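Local atomic coordinates of peptidase S9 prolyl oligopeptidase catalytic domain-containing protein (Pyrococcus horikoshii, PDB entry 4HXF), a protein that probably acts as a serine peptidase of the prolyl oligopeptidase family and assembles into a self-compartmentalizing hexamer that selects its substrates through multimerization. Residues I260-A265 against F279-V284; P322-L327 against L335-G340; G365-P370 against R450-A455. All coordinates share one frame; numbering follows the deposited sequence.

Interaction 1 of 3, residues I260-A265 against F279-V284. With MG (magnesium ion), chain D.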
loop_
_atom_site.group_PDB
_atom_site.type_symbol
_atom_site.label_atom_id
_atom_site.label_comp_id
_atom_site.label_asym_id
_atom_site.label_seq_id
_atom_site.Cartn_x
_atom_site.Cartn_y
_atom_site.Cartn_z
ATOM N N ILE A 260 -59.818 -18.746 10.430
ATOM C CA ILE A 260 -59.309 -18.545 9.066
ATOM C C ILE A 260 -58.200 -19.587 8.909
ATOM O O ILE A 260 -57.212 -19.570 9.674
ATOM C CB ILE A 260 -58.744 -17.144 8.853
ATOM C CG1 ILE A 260 -59.924 -16.130 8.837
ATOM C CG2 ILE A 260 -57.970 -17.104 7.555
ATOM C CD1 ILE A 260 -59.465 -14.669 8.840
ATOM N N ASP A 261 -58.411 -20.534 8.016
ATOM C CA ASP A 261 -57.469 -21.673 7.839
ATOM C C ASP A 261 -56.411 -21.344 6.737
ATOM O O ASP A 261 -56.330 -22.027 5.690
ATOM C CB ASP A 261 -58.210 -22.974 7.482
ATOM C CG ASP A 261 -57.329 -24.211 7.460
ATOM O OD1 ASP A 261 -56.219 -24.185 7.950
ATOM O OD2 ASP A 261 -57.873 -25.208 6.955
ATOM N N ARG A 262 -55.672 -20.289 6.994
ATOM C CA ARG A 262 -54.580 -19.822 6.114
ATOM C C ARG A 262 -53.429 -19.358 7.031
ATOM O O ARG A 262 -53.574 -19.003 8.231
ATOM C CB ARG A 262 -55.082 -18.707 5.241
ATOM C CG ARG A 262 -56.107 -19.153 4.235
ATOM C CD ARG A 262 -55.548 -20.056 3.149
ATOM N NE ARG A 262 -56.544 -20.298 2.126
ATOM C CZ ARG A 262 -57.426 -21.307 2.128
ATOM N NH1 ARG A 262 -57.535 -22.094 3.203
ATOM N NH2 ARG A 262 -58.261 -21.441 1.110
ATOM N N GLU A 263 -52.220 -19.402 6.483
ATOM C CA GLU A 263 -51.035 -19.040 7.264
ATOM C C GLU A 263 -50.742 -17.517 7.155
ATOM O O GLU A 263 -50.770 -16.938 6.044
ATOM C CB GLU A 263 -49.867 -19.814 6.765
ATOM C CG GLU A 263 -48.584 -19.457 7.556
ATOM C CD GLU A 263 -47.488 -20.495 7.403
ATOM O OE1 GLU A 263 -46.932 -20.679 6.322
ATOM O OE2 GLU A 263 -47.169 -21.055 8.468
ATOM N N VAL A 264 -50.366 -16.895 8.255
ATOM C CA VAL A 264 -49.872 -15.505 8.317
ATOM C C VAL A 264 -48.427 -15.458 7.838
ATOM O O VAL A 264 -47.536 -16.213 8.246
ATOM C CB VAL A 264 -50.032 -14.866 9.744
ATOM C CG1 VAL A 264 -49.406 -13.435 9.793
ATOM C CG2 VAL A 264 -51.503 -14.840 10.211
ATOM N N ALA A 265 -48.202 -14.509 6.898
ATOM C CA ALA A 265 -46.874 -14.273 6.379
ATOM C C ALA A 265 -46.133 -13.248 7.270
ATOM O O ALA A 265 -44.975 -13.541 7.615
ATOM C CB ALA A 265 -46.894 -13.799 4.894
ATOM N N PHE A 279 -51.056 -16.014 3.174
ATOM C CA PHE A 279 -50.758 -16.795 1.967
ATOM C C PHE A 279 -52.079 -17.398 1.496
ATOM O O PHE A 279 -52.758 -18.188 2.198
ATOM C CB PHE A 279 -49.790 -17.916 2.233
ATOM C CG PHE A 279 -48.413 -17.530 2.577
ATOM C CD1 PHE A 279 -48.043 -17.497 3.903
ATOM C CD2 PHE A 279 -47.432 -17.337 1.610
ATOM C CE1 PHE A 279 -46.775 -17.252 4.327
ATOM C CE2 PHE A 279 -46.134 -17.028 2.035
ATOM C CZ PHE A 279 -45.819 -16.947 3.408
ATOM N N GLU A 280 -52.518 -17.013 0.305
ATOM C CA GLU A 280 -53.829 -17.409 -0.201
ATOM C C GLU A 280 -53.778 -17.740 -1.727
ATOM O O GLU A 280 -53.779 -16.816 -2.547
ATOM C CB GLU A 280 -54.874 -16.323 -0.017
ATOM C CG GLU A 280 -55.212 -15.965 1.419
ATOM C CD GLU A 280 -56.315 -14.963 1.534
ATOM O OE1 GLU A 280 -56.079 -13.799 1.442
ATOM O OE2 GLU A 280 -57.446 -15.393 1.679
ATOM N N GLU A 281 -53.791 -19.010 -2.055
ATOM C CA GLU A 281 -53.937 -19.558 -3.412
ATOM C C GLU A 281 -53.149 -18.788 -4.451
ATOM O O GLU A 281 -53.653 -18.358 -5.498
ATOM C CB GLU A 281 -55.439 -19.566 -3.780
ATOM C CG GLU A 281 -56.329 -20.182 -2.702
ATOM C CD GLU A 281 -56.865 -19.126 -1.694
ATOM O OE1 GLU A 281 -57.180 -18.037 -2.141
ATOM O OE2 GLU A 281 -56.899 -19.344 -0.444
ATOM N N GLY A 282 -51.887 -18.609 -4.130
ATOM C CA GLY A 282 -50.939 -17.907 -5.018
ATOM C C GLY A 282 -50.670 -16.444 -4.775
ATOM O O GLY A 282 -49.715 -15.927 -5.320
ATOM N N SER A 283 -51.469 -15.790 -3.962
ATOM C CA SER A 283 -51.338 -14.394 -3.604
ATOM C C SER A 283 -50.817 -14.318 -2.157
ATOM O O SER A 283 -51.005 -15.275 -1.324
ATOM C CB SER A 283 -52.714 -13.737 -3.708
ATOM O OG SER A 283 -53.145 -13.745 -5.065
ATOM N N VAL A 284 -50.235 -13.176 -1.814
ATOM C CA VAL A 284 -49.982 -12.820 -0.422
ATOM C C VAL A 284 -50.764 -11.498 -0.237
ATOM O O VAL A 284 -50.381 -10.481 -0.820
ATOM C CB VAL A 284 -48.534 -12.737 -0.020
ATOM C CG1 VAL A 284 -48.341 -12.171 1.368
ATOM C CG2 VAL A 284 -47.864 -14.097 -0.206
HETATM MG MG MG D . -45.153 -21.373 9.033
HETATM O O HOH W 1 -52.086 -20.376 3.856
HETATM O O HOH W 2 -44.686 -21.728 7.047
HETATM O O HOH W 3 -45.568 -23.380 9.322
HETATM O O HOH W 4 -43.133 -21.844 9.649
HETATM O O HOH W 5 -44.676 -19.269 8.726
#
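E263 and F279 pair at the mouth of a β hairpin, strands 264-270 and 273-280, within one four-stranded blade of the β-propeller. The backbone part is short: F279 N donates to E263 O (3.0 Å) along a nearly straight line, 168° at the hydrogen. The chains spread, and a water takes over, accepting from E263 N and donating to F279 O.

The ionic part belongs to R262 and E281. Bent at chi2 (-68°), the arginine turns its guanidinium side-on to the glutamate, and both contacts fall on a single oxygen. R262 NE meets E281 OE2 at 2.8 Å, nearly along the C-O bond, whereas R262 NH2 reaches E281 OE2 from above the carboxylate plane at 2.9 Å. The third nitrogen, R262 NH1, is bonded to D261 O (2.8 Å), which, with the bonds to E281, would hold the guanidinium against rotation. E281 sits in a type I' turn from E280 to S283, where G282 suits positive phi because a side chain would jam against the preceding carbonyl.

The apolar part is small. A265 CB lies 3.5 Å from F279 CE1 and also touches V284 CG1; alanine is compact enough to let the ring come close.

The metal part uses E263, whose chain runs alongside the phenyl ring toward a magnesium ion shared with D244. Four waters complete the six ligands. E263 OE1 accepts from N419 of the hydrolase domain and from a magnesium-bound water at 2.6 Å, while E263 OE2 binds the magnesium at 2.1 Å.

Interaction 2 of 3, residues P322-L327 against L335-G340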
loop_
_atom_site.group_PDB
_atom_site.type_symbol
_atom_site.label_atom_id
_atom_site.label_comp_id
_atom_site.label_asym_id
_atom_site.label_seq_id
_atom_site.Cartn_x
_atom_site.Cartn_y
_atom_site.Cartn_z
ATOM N N PRO A 322 -41.531 -6.298 -10.419
ATOM C CA PRO A 322 -40.981 -6.200 -9.061
ATOM C C PRO A 322 -41.751 -5.229 -8.245
ATOM O O PRO A 322 -42.454 -4.341 -8.749
ATOM C CB PRO A 322 -39.537 -5.705 -9.276
ATOM C CG PRO A 322 -39.183 -6.126 -10.725
ATOM C CD PRO A 322 -40.509 -5.987 -11.465
ATOM N N ALA A 323 -41.537 -5.317 -6.933
ATOM C CA ALA A 323 -42.266 -4.516 -5.959
ATOM C C ALA A 323 -42.164 -3.033 -6.245
ATOM O O ALA A 323 -41.118 -2.487 -6.582
ATOM C CB ALA A 323 -41.743 -4.750 -4.500
ATOM N N GLU A 324 -43.288 -2.377 -6.029
ATOM C CA GLU A 324 -43.362 -0.934 -5.931
ATOM C C GLU A 324 -44.102 -0.610 -4.648
ATOM O O GLU A 324 -44.835 -1.419 -4.108
ATOM C CB GLU A 324 -44.084 -0.267 -7.152
ATOM C CG GLU A 324 -43.447 -0.471 -8.509
ATOM C CD GLU A 324 -42.176 0.324 -8.783
ATOM O OE1 GLU A 324 -41.519 0.009 -9.805
ATOM O OE2 GLU A 324 -41.832 1.291 -8.017
ATOM N N LEU A 325 -44.060 0.651 -4.224
ATOM C CA LEU A 325 -44.687 1.090 -2.970
ATOM C C LEU A 325 -46.022 1.698 -3.255
ATOM O O LEU A 325 -46.245 2.407 -4.287
ATOM C CB LEU A 325 -43.822 2.124 -2.215
ATOM C CG LEU A 325 -44.136 2.467 -0.743
ATOM C CD1 LEU A 325 -43.857 1.269 0.188
ATOM C CD2 LEU A 325 -43.293 3.743 -0.422
ATOM N N TYR A 326 -46.909 1.378 -2.346
ATOM C CA TYR A 326 -48.276 1.866 -2.327
ATOM C C TYR A 326 -48.743 2.378 -0.952
ATOM O O TYR A 326 -48.162 2.112 0.107
ATOM C CB TYR A 326 -49.213 0.667 -2.655
ATOM C CG TYR A 326 -49.057 0.116 -4.045
ATOM C CD1 TYR A 326 -47.928 -0.640 -4.378
ATOM C CD2 TYR A 326 -49.940 0.432 -5.046
ATOM C CE1 TYR A 326 -47.743 -1.087 -5.665
ATOM C CE2 TYR A 326 -49.769 -0.011 -6.365
ATOM C CZ TYR A 326 -48.680 -0.788 -6.657
ATOM O OH TYR A 326 -48.482 -1.200 -7.949
ATOM N N LEU A 327 -49.712 3.240 -1.007
ATOM C CA LEU A 327 -50.321 3.821 0.218
ATOM C C LEU A 327 -51.840 3.443 0.184
ATOM O O LEU A 327 -52.457 3.380 -0.863
ATOM C CB LEU A 327 -50.102 5.347 0.230
ATOM C CG LEU A 327 -50.922 6.310 1.119
ATOM C CD1 LEU A 327 -50.537 6.307 2.580
ATOM C CD2 LEU A 327 -50.717 7.739 0.625
ATOM N N LEU A 335 -47.493 4.817 -5.041
ATOM C CA LEU A 335 -46.591 5.879 -4.633
ATOM C C LEU A 335 -45.389 5.890 -5.551
ATOM O O LEU A 335 -44.832 6.969 -5.750
ATOM C CB LEU A 335 -46.061 5.819 -3.152
ATOM C CG LEU A 335 -47.254 5.934 -2.171
ATOM C CD1 LEU A 335 -46.628 5.873 -0.783
ATOM C CD2 LEU A 335 -47.920 7.273 -2.503
ATOM N N THR A 336 -44.861 4.731 -5.942
ATOM C CA THR A 336 -43.538 4.744 -6.672
ATOM C C THR A 336 -43.768 4.075 -8.028
ATOM O O THR A 336 -44.641 3.190 -8.195
ATOM C CB THR A 336 -42.385 4.105 -5.938
ATOM O OG1 THR A 336 -42.560 2.676 -5.833
ATOM C CG2 THR A 336 -42.111 4.658 -4.547
ATOM N N ASP A 337 -42.871 4.363 -8.984
ATOM C CA ASP A 337 -42.893 3.743 -10.245
ATOM C C ASP A 337 -41.426 3.578 -10.769
ATOM O O ASP A 337 -41.069 4.006 -11.873
ATOM C CB ASP A 337 -43.677 4.535 -11.274
ATOM C CG ASP A 337 -43.973 3.726 -12.520
ATOM O OD1 ASP A 337 -43.987 2.491 -12.471
ATOM O OD2 ASP A 337 -44.191 4.374 -13.566
ATOM N N TYR A 338 -40.576 3.030 -9.912
ATOM C CA TYR A 338 -39.140 2.923 -10.220
ATOM C C TYR A 338 -38.831 2.206 -11.500
ATOM O O TYR A 338 -37.984 2.675 -12.253
ATOM C CB TYR A 338 -38.342 2.239 -9.111
ATOM C CG TYR A 338 -38.010 3.143 -7.951
ATOM C CD1 TYR A 338 -38.879 3.319 -6.903
ATOM C CD2 TYR A 338 -36.883 3.924 -7.971
ATOM C CE1 TYR A 338 -38.620 4.157 -5.838
ATOM C CE2 TYR A 338 -36.644 4.834 -6.945
ATOM C CZ TYR A 338 -37.478 4.906 -5.870
ATOM O OH TYR A 338 -37.215 5.793 -4.882
ATOM N N ASN A 339 -39.571 1.119 -11.809
ATOM C CA ASN A 339 -39.283 0.315 -12.993
ATOM C C ASN A 339 -40.175 0.577 -14.197
ATOM O O ASN A 339 -40.174 -0.152 -15.159
ATOM C CB ASN A 339 -39.218 -1.179 -12.653
ATOM C CG ASN A 339 -38.124 -1.509 -11.636
ATOM O OD1 ASN A 339 -37.005 -1.146 -11.869
ATOM N ND2 ASN A 339 -38.489 -2.151 -10.515
ATOM N N GLY A 340 -40.979 1.646 -14.047
ATOM C CA GLY A 340 -41.956 1.994 -15.079
ATOM C C GLY A 340 -41.357 2.276 -16.433
ATOM O O GLY A 340 -41.944 1.887 -17.465
HETATM O O HOH W 6 -41.418 -2.652 -10.528
#
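A buried contact on the last β-propeller blade, polar around E324 and apolar around L335, sets strand 324-328 antiparallel to the loop before helix 340-343. The E324 carboxylate, bent round at chi2 (-74°), is received by the start of a type I turn, D337 to G340. N339 N donates to the syn lone pair of E324 OE1 at 3.0 Å. E324 OE2 takes two bonds: T336 OG1 on its anti lone pair at 2.7 Å, and Y338 N on the syn side but tilted 30° out of the carboxylate plane. R321 adds a salt bridge, which would offset the buried negative charge.

An alanine at E324 would probably leave the Y338 and N339 amides without their acceptor and R321 without a carboxylate mate.

Threonine suits position 336 because its hydroxyl both gives and receives, L325 N pointing to T336 OG1 almost straight (177°), while T336 CG2 packs on L325 CB. L325 O accepts from L335 N and T336 N. L335 CD1 packs on L327 CB; L325 and T336 both meet Y29 of the first blade. N339 OD1 accepts from A15 N; a water held by N339 ND2 and P322 O lies 2.8 Å from E324 OE1.

Interaction 3 of 3, residues G365-P370 against R450-A455. With HEZ (hexane-1,6-diol), chain O.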
loop_
_atom_site.group_PDB
_atom_site.type_symbol
_atom_site.label_atom_id
_atom_site.label_comp_id
_atom_site.label_asym_id
_atom_site.label_seq_id
_atom_site.Cartn_x
_atom_site.Cartn_y
_atom_site.Cartn_z
ATOM N N GLY A 365 -53.037 -24.371 -11.217
ATOM C CA GLY A 365 -51.844 -24.316 -12.082
ATOM C C GLY A 365 -51.879 -22.983 -12.806
ATOM O O GLY A 365 -52.872 -22.224 -12.845
ATOM N N TRP A 366 -50.714 -22.636 -13.306
ATOM C CA TRP A 366 -50.529 -21.521 -14.238
ATOM C C TRP A 366 -49.622 -21.855 -15.420
ATOM O O TRP A 366 -48.755 -22.723 -15.300
ATOM C CB TRP A 366 -49.925 -20.267 -13.562
ATOM C CG TRP A 366 -50.734 -19.693 -12.412
ATOM C CD1 TRP A 366 -51.582 -18.628 -12.453
ATOM C CD2 TRP A 366 -50.791 -20.169 -11.032
ATOM N NE1 TRP A 366 -52.225 -18.425 -11.237
ATOM C CE2 TRP A 366 -51.747 -19.312 -10.335
ATOM C CE3 TRP A 366 -50.196 -21.214 -10.329
ATOM C CZ2 TRP A 366 -52.044 -19.494 -9.040
ATOM C CZ3 TRP A 366 -50.520 -21.383 -8.971
ATOM C CH2 TRP A 366 -51.380 -20.545 -8.362
ATOM N N TYR A 367 -49.831 -21.136 -16.530
ATOM C CA TYR A 367 -48.845 -21.226 -17.588
ATOM C C TYR A 367 -48.683 -19.965 -18.334
ATOM O O TYR A 367 -49.539 -19.090 -18.276
ATOM C CB TYR A 367 -49.254 -22.348 -18.546
ATOM C CG TYR A 367 -50.429 -22.090 -19.420
ATOM C CD1 TYR A 367 -51.718 -22.531 -19.026
ATOM C CD2 TYR A 367 -50.304 -21.552 -20.686
ATOM C CE1 TYR A 367 -52.794 -22.353 -19.819
ATOM C CE2 TYR A 367 -51.430 -21.418 -21.475
ATOM C CZ TYR A 367 -52.651 -21.842 -21.034
ATOM O OH TYR A 367 -53.747 -21.739 -21.895
ATOM N N ILE A 368 -47.508 -19.832 -18.950
ATOM C CA ILE A 368 -47.211 -18.707 -19.822
ATOM C C ILE A 368 -46.962 -19.237 -21.203
ATOM O O ILE A 368 -46.213 -20.179 -21.411
ATOM C CB ILE A 368 -45.960 -17.924 -19.374
ATOM C CG1 ILE A 368 -46.156 -17.258 -18.003
ATOM C CG2 ILE A 368 -45.544 -16.919 -20.437
ATOM C CD1 ILE A 368 -44.881 -16.855 -17.276
ATOM N N LYS A 369 -47.623 -18.608 -22.162
ATOM C CA LYS A 369 -47.516 -18.968 -23.602
ATOM C C LYS A 369 -46.592 -17.943 -24.314
ATOM O O LYS A 369 -46.740 -16.707 -24.142
ATOM C CB LYS A 369 -48.884 -19.003 -24.273
ATOM C CG LYS A 369 -48.763 -19.401 -25.729
ATOM C CD LYS A 369 -50.143 -19.294 -26.365
ATOM C CE LYS A 369 -50.202 -19.903 -27.760
ATOM N NZ LYS A 369 -51.566 -19.894 -28.475
ATOM N N PRO A 370 -45.511 -18.454 -24.963
ATOM C CA PRO A 370 -44.591 -17.574 -25.672
ATOM C C PRO A 370 -45.193 -17.102 -26.983
ATOM O O PRO A 370 -46.260 -17.566 -27.400
ATOM C CB PRO A 370 -43.400 -18.509 -25.927
ATOM C CG PRO A 370 -44.052 -19.801 -26.202
ATOM C CD PRO A 370 -45.134 -19.871 -25.153
ATOM N N ARG A 450 -53.531 -30.347 -22.726
ATOM C CA ARG A 450 -54.870 -30.342 -23.248
ATOM C C ARG A 450 -55.328 -28.953 -23.629
ATOM O O ARG A 450 -55.921 -28.736 -24.731
ATOM C CB ARG A 450 -55.799 -31.052 -22.274
ATOM C CG ARG A 450 -57.167 -31.358 -22.919
ATOM C CD ARG A 450 -58.212 -31.800 -21.883
ATOM N NE ARG A 450 -58.668 -30.696 -21.007
ATOM C CZ ARG A 450 -59.498 -29.714 -21.338
ATOM N NH1 ARG A 450 -60.081 -29.672 -22.561
ATOM N NH2 ARG A 450 -59.798 -28.772 -20.413
ATOM N N LEU A 451 -55.063 -28.000 -22.761
ATOM C CA LEU A 451 -55.396 -26.605 -22.981
ATOM C C LEU A 451 -54.557 -25.962 -24.137
ATOM O O LEU A 451 -55.027 -25.043 -24.834
ATOM C CB LEU A 451 -55.238 -25.789 -21.695
ATOM C CG LEU A 451 -56.231 -26.125 -20.527
ATOM C CD1 LEU A 451 -55.722 -25.426 -19.226
ATOM C CD2 LEU A 451 -57.665 -25.688 -20.878
ATOM N N GLU A 452 -53.344 -26.460 -24.370
ATOM C CA GLU A 452 -52.394 -25.820 -25.295
ATOM C C GLU A 452 -51.822 -26.868 -26.271
ATOM O O GLU A 452 -50.688 -27.399 -26.103
ATOM C CB GLU A 452 -51.284 -25.109 -24.508
ATOM C CG GLU A 452 -51.820 -23.855 -23.757
ATOM C CD GLU A 452 -52.130 -22.705 -24.708
ATOM O OE1 GLU A 452 -52.981 -21.827 -24.389
ATOM O OE2 GLU A 452 -51.523 -22.619 -25.820
ATOM N N PRO A 453 -52.561 -27.082 -27.339
ATOM C CA PRO A 453 -52.006 -28.028 -28.318
ATOM C C PRO A 453 -50.769 -27.556 -29.016
ATOM O O PRO A 453 -50.071 -28.382 -29.575
ATOM C CB PRO A 453 -53.115 -28.205 -29.375
ATOM C CG PRO A 453 -54.236 -27.392 -28.928
ATOM C CD PRO A 453 -53.986 -26.788 -27.562
ATOM N N GLN A 454 -50.467 -26.269 -28.961
ATOM C CA GLN A 454 -49.171 -25.815 -29.515
ATOM C C GLN A 454 -47.944 -26.122 -28.612
ATOM O O GLN A 454 -46.816 -25.860 -29.009
ATOM C CB GLN A 454 -49.271 -24.337 -29.763
ATOM C CG GLN A 454 -50.203 -23.972 -30.892
ATOM C CD GLN A 454 -50.479 -22.490 -30.883
ATOM O OE1 GLN A 454 -51.314 -22.036 -30.071
ATOM N NE2 GLN A 454 -49.740 -21.728 -31.687
ATOM N N ALA A 455 -48.163 -26.651 -27.421
ATOM C CA ALA A 455 -47.146 -27.075 -26.485
ATOM C C ALA A 455 -46.639 -28.420 -27.023
ATOM O O ALA A 455 -47.431 -29.294 -27.335
ATOM C CB ALA A 455 -47.726 -27.184 -25.056
HETATM O O1 HEZ O . -53.631 -20.446 -26.525
HETATM C C1 HEZ O . -54.215 -19.141 -26.205
HETATM C C2 HEZ O . -54.161 -18.630 -24.750
HETATM C C3 HEZ O . -52.803 -18.172 -24.198
HETATM C C4 HEZ O . -52.835 -17.682 -22.770
HETATM C C5 HEZ O . -51.737 -16.679 -22.470
HETATM C C6 HEZ O . -50.700 -17.111 -21.410
HETATM O O6 HEZ O . -49.443 -16.378 -21.630
HETATM O O HOH W 7 -50.140 -18.731 -31.335
#
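Where strand 361-368 runs out beside the C-terminal end of helix 436-451, Y367 and K369 reach across to E452 and Q454. Y367 OH donates to E452 OE1 at 2.6 Å, using the anti lone pair of the carboxylate, whose plane is turned 57° from the ring. The glutamate chain, bent at chi2, comes up to the hydroxyl end of the tyrosine, with E452 CG 3.4 Å from Y367 CE2. On the other ortho side of the hydroxyl, Y367 CE1 touches L451 CD1 loosely at 4.3 Å, and F448 of the same helix meets the tyrosine ring edge-to-face. Tyrosine suits the place because its ring can pack against the helix while its tip still offers a proton to the acid. E452 OE2 has a partner of its own, Y409 OH, from the neighbouring strand.

In the α/β-hydrolase fold this joins the second strand of the mixed central sheet to the helix that precedes strand 460-465. E452 is the first residue to leave the helix, and a type I turn from E452 to A455, closed by A455 N to E452 O, redirects the chain.

With CG anti to the backbone N (chi1 -179°) and the rest of the chain extended, the more exposed K369 carries its ammonium to the turn: K369 NZ donates to Q454 OE1 at 2.7 Å. The ion pair from K369 NZ to E452 OE2 is long, 3.8 Å. A hexane-1,6-diol, probably from the crystallisation liquor, stretches beside the lysine. Its O6 accepts from K369 N at 2.9 Å; its O1 accepts from K369 NZ at 2.9 Å and donates to E452 OE1 at 2.6 Å.

Overall arrangement
The contacts follow one another along the chain. Interactions 1 and 2 lie in the last two propeller blades, centres about 23 Å apart; interaction 3 lies in the α/β-hydrolase domain, its centre about 26 Å from that of interaction 1 and about 30 Å from that of interaction 2. Interactions 1 and 3 touch across the domain boundary, where W366 packs on the turn at E281 and G282. Interaction 2 lies against the first blade, where the propeller circle closes, and D337 there bonds to R116 of a neighbouring subunit. The set thus spans the propeller–hydrolase interface, the meeting of first and last blades, the edge of the hydrolase sheet and a subunit contact.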